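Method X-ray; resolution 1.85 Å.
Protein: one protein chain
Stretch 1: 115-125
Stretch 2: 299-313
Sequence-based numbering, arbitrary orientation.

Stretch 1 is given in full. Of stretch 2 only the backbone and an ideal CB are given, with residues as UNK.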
ATOM      1  N   THR B 115      -6.760   4.441 -12.589  1.00  6.48           N
ATOM      2  CA  THR B 115      -5.528   3.827 -12.051  1.00  6.09           C
ATOM      3  C   THR B 115      -5.169   4.440 -10.675  1.00  8.65           C
ATOM      4  O   THR B 115      -4.913   3.705  -9.703  1.00  6.66           O
ATOM      5  CB  THR B 115      -4.346   3.963 -13.056  1.00  7.74           C
ATOM      6  OG1 THR B 115      -4.631   3.157 -14.226  1.00  9.65           O
ATOM      7  CG2 THR B 115      -2.983   3.519 -12.411  1.00  4.81           C
ATOM      8  N   ALA B 116      -5.152   5.778 -10.602  1.00  6.89           N
ATOM      9  CA  ALA B 116      -4.798   6.472  -9.347  1.00  6.29           C
ATOM     10  C   ALA B 116      -5.754   6.123  -8.180  1.00  5.78           C
ATOM     11  O   ALA B 116      -5.288   5.782  -7.096  1.00  4.74           O
ATOM     12  CB  ALA B 116      -4.668   8.003  -9.549  1.00  7.83           C
ATOM     13  N   THR B 117      -7.073   6.166  -8.409  1.00  5.12           N
ATOM     14  CA  THR B 117      -8.042   5.960  -7.316  1.00  2.88           C
ATOM     15  C   THR B 117      -8.004   4.503  -6.825  1.00  4.54           C
ATOM     16  O   THR B 117      -8.047   4.253  -5.596  1.00  5.21           O
ATOM     17  CB  THR B 117      -9.486   6.373  -7.711  1.00  4.80           C
ATOM     18  OG1 THR B 117      -9.468   7.699  -8.253  1.00  6.96           O
ATOM     19  CG2 THR B 117     -10.436   6.362  -6.474  1.00  7.36           C
ATOM     20  N   SER B 118      -7.910   3.551  -7.763  1.00  3.64           N
ATOM     21  CA  SER B 118      -7.800   2.110  -7.368  1.00  5.28           C
ATOM     22  C   SER B 118      -6.498   1.772  -6.596  1.00  6.48           C
ATOM     23  O   SER B 118      -6.532   0.963  -5.644  1.00  5.28           O
ATOM     24  CB  SER B 118      -8.026   1.150  -8.555  1.00  4.50           C
ATOM     25  OG  SER B 118      -7.033   1.296  -9.585  1.00  6.60           O
ATOM     26  N   ASP B 119      -5.365   2.362  -7.014  1.00  4.29           N
ATOM     27  CA  ASP B 119      -4.082   2.212  -6.278  1.00  4.88           C
ATOM     28  C   ASP B 119      -4.176   2.781  -4.850  1.00  5.20           C
ATOM     29  O   ASP B 119      -3.639   2.180  -3.897  1.00  5.53           O
ATOM     30  CB  ASP B 119      -2.942   2.944  -7.018  1.00  6.27           C
ATOM     31  CG  ASP B 119      -2.361   2.146  -8.201  1.00 11.50           C
ATOM     32  OD1 ASP B 119      -2.715   0.951  -8.374  1.00 13.38           O
ATOM     33  OD2 ASP B 119      -1.538   2.733  -8.966  1.00 11.38           O
ATOM     34  N   LEU B 120      -4.817   3.954  -4.690  1.00  4.96           N
ATOM     35  CA  LEU B 120      -4.956   4.582  -3.341  1.00  4.58           C
ATOM     36  C   LEU B 120      -5.876   3.735  -2.445  1.00  4.46           C
ATOM     37  O   LEU B 120      -5.604   3.579  -1.244  1.00  6.43           O
ATOM     38  CB  LEU B 120      -5.438   6.065  -3.423  1.00  5.72           C
ATOM     39  CG  LEU B 120      -5.315   7.026  -2.201  1.00  7.81           C
ATOM     40  CD1 LEU B 120      -6.466   6.886  -1.190  1.00 14.94           C
ATOM     41  CD2 LEU B 120      -3.940   6.964  -1.464  1.00  8.85           C
ATOM     42  N   ALA B 121      -6.933   3.149  -3.016  1.00  5.19           N
ATOM     43  CA  ALA B 121      -7.758   2.194  -2.239  1.00  6.00           C
ATOM     44  C   ALA B 121      -6.962   0.950  -1.779  1.00  5.58           C
ATOM     45  O   ALA B 121      -7.121   0.489  -0.634  1.00  5.90           O
ATOM     46  CB  ALA B 121      -9.026   1.784  -3.041  1.00  6.51           C
ATOM     47  N   LEU B 122      -6.087   0.436  -2.657  1.00  7.21           N
ATOM     48  CA  LEU B 122      -5.203  -0.700  -2.312  1.00  7.91           C
ATOM     49  C   LEU B 122      -4.245  -0.345  -1.156  1.00  5.16           C
ATOM     50  O   LEU B 122      -4.017  -1.175  -0.257  1.00  4.49           O
ATOM     51  CB  LEU B 122      -4.407  -1.231  -3.534  1.00  4.37           C
ATOM     52  CG  LEU B 122      -3.859  -2.680  -3.368  1.00  6.57           C
ATOM     53  CD1 LEU B 122      -4.992  -3.724  -3.509  1.00  7.25           C
ATOM     54  CD2 LEU B 122      -2.740  -2.950  -4.387  1.00  7.68           C
ATOM     55  N   TYR B 123      -3.699   0.881  -1.174  1.00  4.79           N
ATOM     56  CA  TYR B 123      -2.896   1.414  -0.052  1.00  6.64           C
ATOM     57  C   TYR B 123      -3.670   1.397   1.295  1.00  8.92           C
ATOM     58  O   TYR B 123      -3.139   0.941   2.335  1.00  5.80           O
ATOM     59  CB  TYR B 123      -2.407   2.847  -0.399  1.00  6.89           C
ATOM     60  CG  TYR B 123      -1.810   3.652   0.757  1.00  7.86           C
ATOM     61  CD1 TYR B 123      -0.438   3.594   1.041  1.00 10.78           C
ATOM     62  CD2 TYR B 123      -2.611   4.503   1.543  1.00  9.00           C
ATOM     63  CE1 TYR B 123       0.122   4.354   2.096  1.00  9.77           C
ATOM     64  CE2 TYR B 123      -2.058   5.253   2.621  1.00  9.29           C
ATOM     65  CZ  TYR B 123      -0.699   5.173   2.881  1.00 11.95           C
ATOM     66  OH  TYR B 123      -0.139   5.927   3.920  1.00 12.10           O
ATOM     67  N   LEU B 124      -4.910   1.894   1.285  1.00  5.81           N
ATOM     68  CA  LEU B 124      -5.744   1.890   2.516  1.00  4.74           C
ATOM     69  C   LEU B 124      -6.070   0.451   2.996  1.00  7.53           C
ATOM     70  O   LEU B 124      -6.087   0.190   4.212  1.00  7.17           O
ATOM     71  CB  LEU B 124      -7.034   2.682   2.304  1.00  4.26           C
ATOM     72  CG  LEU B 124      -6.933   4.187   1.937  1.00  3.47           C
ATOM     73  CD1 LEU B 124      -8.327   4.731   1.655  1.00  7.05           C
ATOM     74  CD2 LEU B 124      -6.232   4.971   3.090  1.00  5.31           C
ATOM     75  N   ILE B 125      -6.311  -0.467   2.055  1.00  4.44           N
ATOM     76  CA  ILE B 125      -6.543  -1.918   2.381  1.00  4.76           C
ATOM     77  C   ILE B 125      -5.321  -2.546   3.077  1.00  6.63           C
ATOM     78  O   ILE B 125      -5.448  -3.215   4.129  1.00  5.00           O
ATOM     79  CB  ILE B 125      -6.972  -2.760   1.113  1.00  4.72           C
ATOM     80  CG1 ILE B 125      -8.370  -2.335   0.641  1.00  5.39           C
ATOM     81  CG2 ILE B 125      -6.991  -4.281   1.435  1.00  5.45           C
ATOM     82  CD1 ILE B 125      -8.779  -2.882  -0.803  1.00  8.81           C
ATOM     83  N   UNK B 299      -7.066   4.524  12.867  1.00  9.62           N
ATOM     84  CA  UNK B 299      -7.797   5.129  11.732  1.00  9.15           C
ATOM     85  C   UNK B 299      -6.802   5.823  10.770  1.00 11.72           C
ATOM     86  O   UNK B 299      -6.100   6.765  11.164  1.00 12.10           O
ATOM     87  CB  UNK B 299      -8.836   6.132  12.237  1.00  9.15           C
ATOM     88  N   UNK B 300      -6.735   5.337   9.533  1.00  6.78           N
ATOM     89  CA  UNK B 300      -5.880   5.901   8.479  1.00  7.31           C
ATOM     90  C   UNK B 300      -6.655   7.038   7.782  1.00  9.03           C
ATOM     91  O   UNK B 300      -7.792   6.843   7.310  1.00  8.52           O
ATOM     92  CB  UNK B 300      -5.461   4.825   7.475  1.00  7.31           C
ATOM     93  N   UNK B 301      -6.048   8.229   7.743  1.00  8.66           N
ATOM     94  CA  UNK B 301      -6.707   9.438   7.204  1.00  6.31           C
ATOM     95  C   UNK B 301      -5.828  10.178   6.175  1.00  8.17           C
ATOM     96  O   UNK B 301      -4.692  10.553   6.481  1.00  6.89           O
ATOM     97  CB  UNK B 301      -7.061  10.389   8.349  1.00  6.31           C
ATOM     98  N   UNK B 302      -6.344  10.379   4.959  1.00  8.17           N
ATOM     99  CA  UNK B 302      -5.608  11.106   3.879  1.00  7.74           C
ATOM    100  C   UNK B 302      -6.409  12.338   3.341  1.00  7.24           C
ATOM    101  O   UNK B 302      -7.640  12.413   3.508  1.00  8.11           O
ATOM    102  CB  UNK B 302      -5.313  10.147   2.724  1.00  7.74           C
ATOM    103  N   UNK B 303      -5.719  13.305   2.724  1.00  5.59           N
ATOM    104  CA  UNK B 303      -6.341  14.555   2.227  1.00  6.86           C
ATOM    105  C   UNK B 303      -7.003  14.474   0.811  1.00  9.40           C
ATOM    106  O   UNK B 303      -6.661  15.273  -0.087  1.00  9.03           O
ATOM    107  CB  UNK B 303      -5.267  15.645   2.198  1.00  6.86           C
ATOM    108  N   UNK B 304      -7.958  13.547   0.629  1.00  6.86           N
ATOM    109  CA  UNK B 304      -8.663  13.357  -0.674  1.00  7.90           C
ATOM    110  C   UNK B 304      -7.664  13.290  -1.859  1.00  7.84           C
ATOM    111  O   UNK B 304      -7.812  13.996  -2.881  1.00  7.43           O
ATOM    112  CB  UNK B 304      -9.656  14.498  -0.905  1.00  7.90           C
ATOM    113  N   UNK B 305      -6.644  12.438  -1.712  1.00  7.15           N
ATOM    114  CA  UNK B 305      -5.643  12.251  -2.776  1.00  5.85           C
ATOM    115  C   UNK B 305      -5.946  11.134  -3.800  1.00  5.05           C
ATOM    116  O   UNK B 305      -5.140  10.901  -4.697  1.00  6.37           O
ATOM    117  CB  UNK B 305      -4.291  11.955  -2.124  1.00  5.85           C
ATOM    118  N   UNK B 306      -7.097  10.467  -3.683  1.00  6.76           N
ATOM    119  CA  UNK B 306      -7.414   9.327  -4.591  1.00  6.53           C
ATOM    120  C   UNK B 306      -6.968   9.492  -6.052  1.00  6.71           C
ATOM    121  O   UNK B 306      -6.187   8.675  -6.593  1.00  6.18           O
ATOM    122  CB  UNK B 306      -8.926   9.091  -4.582  1.00  6.53           C
ATOM    123  N   UNK B 307      -7.455  10.548  -6.694  1.00  5.92           N
ATOM    124  CA  UNK B 307      -7.153  10.792  -8.111  1.00  8.74           C
ATOM    125  C   UNK B 307      -5.938  11.676  -8.392  1.00 10.69           C
ATOM    126  O   UNK B 307      -5.661  12.011  -9.554  1.00  9.68           O
ATOM    127  CB  UNK B 307      -8.376  11.431  -8.772  1.00  8.74           C
ATOM    128  N   UNK B 308      -5.221  12.050  -7.337  1.00  9.34           N
ATOM    129  CA  UNK B 308      -4.134  13.056  -7.423  1.00  7.81           C
ATOM    130  C   UNK B 308      -2.813  12.408  -7.878  1.00  9.24           C
ATOM    131  O   UNK B 308      -2.033  11.878  -7.057  1.00  7.07           O
ATOM    132  CB  UNK B 308      -3.936  13.741  -6.070  1.00  7.81           C
ATOM    133  N   UNK B 309      -2.587  12.433  -9.202  1.00  6.92           N
ATOM    134  CA  UNK B 309      -1.367  11.888  -9.837  1.00  6.86           C
ATOM    135  C   UNK B 309      -1.192  12.637 -11.151  1.00  8.15           C
ATOM    136  O   UNK B 309      -2.189  12.947 -11.816  1.00  7.37           O
ATOM    137  CB  UNK B 309      -1.459  10.378 -10.064  1.00  6.86           C
ATOM    138  N   UNK B 310       0.046  12.965 -11.514  1.00  6.20           N
ATOM    139  CA  UNK B 310       0.302  13.722 -12.771  1.00  7.95           C
ATOM    140  C   UNK B 310      -0.313  13.082 -14.059  1.00  7.14           C
ATOM    141  O   UNK B 310      -0.805  13.808 -14.930  1.00  9.28           O
ATOM    142  CB  UNK B 310       1.814  13.855 -12.964  1.00  7.95           C
ATOM    143  N   UNK B 311      -0.324  11.750 -14.149  1.00  6.87           N
ATOM    144  CA  UNK B 311      -0.970  11.019 -15.275  1.00  7.29           C
ATOM    145  C   UNK B 311      -2.486  11.249 -15.373  1.00  6.29           C
ATOM    146  O   UNK B 311      -3.056  11.310 -16.487  1.00  7.61           O
ATOM    147  CB  UNK B 311      -0.709   9.518 -15.129  1.00  7.29           C
ATOM    148  N   UNK B 312      -3.150  11.368 -14.222  1.00  7.28           N
ATOM    149  CA  UNK B 312      -4.579  11.776 -14.202  1.00  7.01           C
ATOM    150  C   UNK B 312      -4.748  13.154 -14.868  1.00  7.63           C
ATOM    151  O   UNK B 312      -5.638  13.349 -15.708  1.00  5.86           O
ATOM    152  CB  UNK B 312      -5.109  11.818 -12.767  1.00  7.01           C
ATOM    153  N   UNK B 313      -3.882  14.099 -14.498  1.00  8.10           N
ATOM    154  CA  UNK B 313      -4.002  15.494 -14.962  1.00  7.82           C
ATOM    155  C   UNK B 313      -3.718  15.601 -16.474  1.00  8.43           C
ATOM    156  O   UNK B 313      -4.379  16.390 -17.178  1.00  7.62           O
ATOM    157  CB  UNK B 313      -3.041  16.395 -14.184  1.00  7.82           C
TER

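Stretch 1 is a helix that offers stretch 2 one small residue, Ala116, then a threonine and, further along, Leu120, Tyr123 and Leu124.

Position 299 is extended and out of reach; it is Val299. At 300, still on the strand, CA-to-CB points toward the helix, and the ideal CB lies 4.5 Å from Leu124 CD2. A small or beta-branched side chain that turns a methyl to the leucine would suit: valine, threonine, perhaps isoleucine. It is Thr300, whose CG2 packs 3.7 Å from Leu124 CD2 and also meets the Tyr123 ring obliquely. Position 301 points away, as strand alternation predicts: Leu301.

Position 302 turns toward the helix again, with its ideal CB 5.2 Å from Leu120 CD1 and 5.3 Å from Leu124 CD2. That gap would take valine, threonine or something slightly larger. The residue is Thr302; its CG2 lies 4.5 Å from Tyr123 CE2, while its OG1, 4.2 Å from Leu120 CD1, finds a hydrogen bond elsewhere in the structure.

Position 303 is out of reach: Thr303. Position 304 has positive phi and psi, 48° and 50°, which glycine, asparagine or aspartate adopt most easily; its CB points away, and the residue is His304.

At 305 CB points sideways, 5.0 Å from Leu120 CG at its ideal place, so a long aliphatic chain could reach the leucine. Ile305 does so, bringing CD1 to 4.0 Å from Leu120 CD2. It also opens a type I turn, closed by a hydrogen bond from the N of 308 to Ile305 O at 2.9 Å.

Position 306 is the tightest. Its CA is 4.4 Å from Thr117 CA, and an ideal CB would sit 3.6 Å from Thr117 CG2, so glycine fits best, with alanine a crowded alternative. Gly306 lets the backbones meet: its O makes a CA-H...O contact with Thr117 CA at 3.4 Å.

Position 307 has room for a CB, so glycine, alanine or a small polar residue would serve; it is Gly307, its CA 4.0 Å from Ala116 CB. Position 308 points away: Val308.

Position 309 faces Ala116 and precedes a helix; serine, threonine or alanine would fit. Ala309 sets CB against Ala116 CB at 4.0 Å. Position 310 is out of reach: Ile310. Position 311 points toward open space, where many polar side chains would do; Glu311 does not touch stretch 1.

At 312 CB points toward Ala116, its ideal place 5.0 Å from Ala116 CB, suiting alanine, serine or threonine. Thr312 OG1 hydrogen-bonds a water that accepts from Ala116 N. Position 313, out of reach, is Phe313.

Stretch 2 299-313: VTLTTHIGGVAIETF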
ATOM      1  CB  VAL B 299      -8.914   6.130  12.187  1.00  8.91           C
ATOM      2  CG1 VAL B 299      -9.746   6.639  10.982  1.00  9.86           C
ATOM      3  CG2 VAL B 299      -9.851   5.499  13.222  1.00  8.79           C
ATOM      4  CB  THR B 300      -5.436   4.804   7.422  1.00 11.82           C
ATOM      5  OG1 THR B 300      -4.771   3.699   8.067  1.00  8.69           O
ATOM      6  CG2 THR B 300      -4.531   5.408   6.325  1.00  7.44           C
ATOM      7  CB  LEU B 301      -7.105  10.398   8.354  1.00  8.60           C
ATOM      8  CG  LEU B 301      -8.034   9.804   9.444  1.00 11.10           C
ATOM      9  CD1 LEU B 301      -7.868  10.495  10.811  1.00 10.44           C
ATOM     10  CD2 LEU B 301      -9.479   9.781   8.979  1.00  7.85           C
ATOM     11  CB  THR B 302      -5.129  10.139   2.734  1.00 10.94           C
ATOM     12  OG1 THR B 302      -6.230   9.331   2.258  1.00  7.92           O
ATOM     13  CG2 THR B 302      -4.022   9.200   3.242  1.00  8.49           C
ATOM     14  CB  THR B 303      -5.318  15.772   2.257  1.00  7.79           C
ATOM     15  OG1 THR B 303      -4.221  15.515   1.361  1.00  8.86           O
ATOM     16  CG2 THR B 303      -4.771  16.000   3.669  1.00  8.97           C
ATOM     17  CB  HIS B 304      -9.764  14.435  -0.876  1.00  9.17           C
ATOM     18  CG  HIS B 304     -10.884  14.031  -1.803  1.00 12.61           C
ATOM     19  ND1 HIS B 304     -10.756  13.069  -2.787  1.00 17.92           N
ATOM     20  CD2 HIS B 304     -12.152  14.501  -1.910  1.00 12.23           C
ATOM     21  CE1 HIS B 304     -11.904  12.943  -3.439  1.00 13.01           C
ATOM     22  NE2 HIS B 304     -12.763  13.810  -2.932  1.00 22.62           N
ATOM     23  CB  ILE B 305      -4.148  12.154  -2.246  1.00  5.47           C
ATOM     24  CG1 ILE B 305      -3.969  11.013  -1.217  1.00  6.38           C
ATOM     25  CG2 ILE B 305      -3.661  13.532  -1.707  1.00 11.32           C
ATOM     26  CD1 ILE B 305      -2.491  10.665  -0.921  1.00  5.94           C
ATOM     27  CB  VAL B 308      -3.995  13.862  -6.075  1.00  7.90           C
ATOM     28  CG1 VAL B 308      -2.781  14.845  -6.083  1.00  9.50           C
ATOM     29  CG2 VAL B 308      -5.291  14.615  -5.736  1.00 11.54           C
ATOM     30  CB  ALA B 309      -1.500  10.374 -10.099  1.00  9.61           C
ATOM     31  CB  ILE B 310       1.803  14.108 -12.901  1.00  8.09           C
ATOM     32  CG1 ILE B 310       2.152  15.188 -11.868  1.00  6.98           C
ATOM     33  CG2 ILE B 310       2.156  14.577 -14.320  1.00 10.47           C
ATOM     34  CD1 ILE B 310       3.648  15.303 -11.608  1.00 16.41           C
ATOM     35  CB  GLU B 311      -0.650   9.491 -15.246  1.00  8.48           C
ATOM     36  CG  GLU B 311       0.856   9.139 -15.488  1.00 10.11           C
ATOM     37  CD  GLU B 311       1.785   9.382 -14.283  1.00 13.26           C
ATOM     38  OE1 GLU B 311       1.323   9.593 -13.134  1.00  9.64           O
ATOM     39  OE2 GLU B 311       3.018   9.379 -14.489  1.00 14.51           O
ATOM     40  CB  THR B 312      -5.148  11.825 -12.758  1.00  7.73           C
ATOM     41  OG1 THR B 312      -4.918  10.559 -12.099  1.00  7.03           O
ATOM     42  CG2 THR B 312      -6.654  12.112 -12.791  1.00  5.46           C
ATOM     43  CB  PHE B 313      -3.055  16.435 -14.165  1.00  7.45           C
ATOM     44  CG  PHE B 313      -3.226  16.391 -12.659  1.00  8.18           C
ATOM     45  CD1 PHE B 313      -4.458  16.106 -12.066  1.00  8.70           C
ATOM     46  CD2 PHE B 313      -2.137  16.684 -11.821  1.00 10.34           C
ATOM     47  CE1 PHE B 313      -4.593  16.080 -10.658  1.00 15.87           C
ATOM     48  CE2 PHE B 313      -2.268  16.659 -10.415  1.00 10.02           C
ATOM     49  CZ  PHE B 313      -3.496  16.365  -9.843  1.00 12.79           C
TER
HETATM   50  O   HOH W   1      -4.910   7.798 -12.931  1.00  6.66           O
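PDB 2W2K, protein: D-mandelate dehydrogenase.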